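Side-chain contact in protein tudor (Drosophila melanogaster, PDB 3NTK), which binds methylated arginines of the Piwi protein Aubergine and is required in oogenesis for primordial germ cell formation and abdominal segmentation: residues A[70-73]-A[77-80]. Sequence-based numbering, arbitrary orientation.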
loop_
_atom_site.group_PDB
_atom_site.type_symbol
_atom_site.label_atom_id
_atom_site.label_comp_id
_atom_site.label_asym_id
_atom_site.label_seq_id
_atom_site.Cartn_x
_atom_site.Cartn_y
_atom_site.Cartn_z
ATOM N N ARG A 70 -1.547 -3.963 -13.929
ATOM C CA ARG A 70 -0.112 -3.880 -14.169
ATOM C C ARG A 70 0.326 -4.731 -15.353
ATOM O O ARG A 70 1.231 -4.350 -16.099
ATOM C CB ARG A 70 0.650 -4.306 -12.912
ATOM C CG ARG A 70 0.554 -3.304 -11.773
ATOM C CD ARG A 70 1.179 -1.974 -12.181
ATOM N NE ARG A 70 1.115 -0.971 -11.122
ATOM C CZ ARG A 70 1.747 -1.069 -9.956
ATOM N NH1 ARG A 70 2.495 -2.132 -9.690
ATOM N NH2 ARG A 70 1.633 -0.100 -9.056
ATOM N N LYS A 71 -0.320 -5.880 -15.521
ATOM C CA LYS A 71 -0.004 -6.789 -16.618
ATOM C C LYS A 71 -1.251 -7.550 -17.050
ATOM O O LYS A 71 -2.004 -8.033 -16.208
ATOM C CB LYS A 71 1.050 -7.811 -16.189
ATOM C CG LYS A 71 2.409 -7.242 -15.831
ATOM C CD LYS A 71 3.372 -8.362 -15.458
ATOM C CE LYS A 71 3.549 -9.344 -16.614
ATOM N NZ LYS A 71 4.407 -10.510 -16.250
ATOM N N VAL A 72 -1.463 -7.653 -18.357
ATOM C CA VAL A 72 -2.604 -8.393 -18.881
ATOM C C VAL A 72 -2.103 -9.791 -19.244
ATOM O O VAL A 72 -1.233 -9.945 -20.100
ATOM C CB VAL A 72 -3.192 -7.718 -20.135
ATOM C CG1 VAL A 72 -4.307 -8.581 -20.715
ATOM C CG2 VAL A 72 -3.730 -6.333 -19.779
ATOM N N LEU A 73 -2.649 -10.802 -18.577
ATOM C CA LEU A 73 -2.252 -12.188 -18.811
ATOM C C LEU A 73 -3.297 -12.922 -19.645
ATOM O O LEU A 73 -4.229 -12.310 -20.168
ATOM C CB LEU A 73 -2.071 -12.908 -17.472
ATOM C CG LEU A 73 -1.184 -12.215 -16.437
ATOM C CD1 LEU A 73 -1.274 -12.960 -15.116
ATOM C CD2 LEU A 73 0.252 -12.158 -16.935
ATOM N N LYS A 77 -7.079 -13.078 -17.213
ATOM C CA LYS A 77 -6.378 -12.800 -15.964
ATOM C C LYS A 77 -5.524 -11.545 -16.089
ATOM O O LYS A 77 -5.037 -11.221 -17.169
ATOM C CB LYS A 77 -5.454 -13.958 -15.583
ATOM C CG LYS A 77 -6.137 -15.273 -15.271
ATOM C CD LYS A 77 -5.086 -16.301 -14.880
ATOM C CE LYS A 77 -5.695 -17.638 -14.514
ATOM N NZ LYS A 77 -4.636 -18.584 -14.054
ATOM N N CYS A 78 -5.345 -10.850 -14.971
ATOM C CA CYS A 78 -4.522 -9.647 -14.932
ATOM C C CYS A 78 -3.812 -9.561 -13.598
ATOM O O CYS A 78 -4.343 -9.989 -12.570
ATOM C CB CYS A 78 -5.370 -8.378 -15.083
ATOM S SG CYS A 78 -6.008 -8.009 -16.720
ATOM N N GLU A 79 -2.602 -9.016 -13.614
ATOM C CA GLU A 79 -1.874 -8.806 -12.378
ATOM C C GLU A 79 -2.266 -7.375 -12.031
ATOM O O GLU A 79 -2.095 -6.468 -12.847
ATOM C CB GLU A 79 -0.362 -8.880 -12.584
ATOM C CG GLU A 79 0.407 -8.825 -11.275
ATOM C CD GLU A 79 1.855 -8.410 -11.453
ATOM O OE1 GLU A 79 2.557 -9.022 -12.286
ATOM O OE2 GLU A 79 2.294 -7.471 -10.754
ATOM N N VAL A 80 -2.814 -7.168 -10.844
ATOM C CA VAL A 80 -3.224 -5.832 -10.455
ATOM C C VAL A 80 -2.530 -5.379 -9.185
ATOM O O VAL A 80 -1.972 -6.185 -8.441
ATOM C CB VAL A 80 -4.750 -5.751 -10.221
ATOM C CG1 VAL A 80 -5.489 -6.229 -11.463
ATOM C CG2 VAL A 80 -5.142 -6.588 -9.005
#
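Lys71 and Glu79 form an antiparallel hydrogen-bonded pair where the segments 70-72 and 78-80 of the two strands run at 171° to each other, Glu79 N giving its hydrogen to Lys71 O at 2.8 Å. The return bond is split: Glu79 O accepts from Arg70 N at 2.8 Å, nearly in line with the carbonyl, and from Lys71 N at 3.3 Å, on a lone pair. Two successive residues thus face one, a classic beta bulge. Its residue Arg70 has a helix-like psi of -36°; its CB lies 3.5 Å from Glu79 O, while the guanidinium points off from the partner strand. On the face shared by Lys71 and Glu79 the two side chains pass at a slant. Lys71 folds at chi3 (60°), and its CD passes 3.3 Å from Glu79 OE1; NZ stays 4.6 Å from that same OE1, a proximity of opposite charges that may still favour the ionised carboxylate. The other oxygen, OE2, takes a hydrogen bond from Asn88 ND2, which ties the carboxylate to strand 87-95, on the far side of strand 78-82 from Lys71. The hairpin of strands 63-72 and 78-82 belongs to the SH3-like barrel of the Tudor domain in this last extended Tudor module. On the opposite face from Lys71 and Glu79, Val72 and Cys78 form a non-hydrogen-bonded pair, Val72 CG2 meeting Cys78 SG at 4.2 Å, and the buried cysteine also packs on Ile69 and Phe94. Toward the turn, Leu73 N bonds Lys77 O, the donor coming in tilted out of the carbonyl plane of Lys77, and the CB atoms of Leu73 and Lys77 touch beside it.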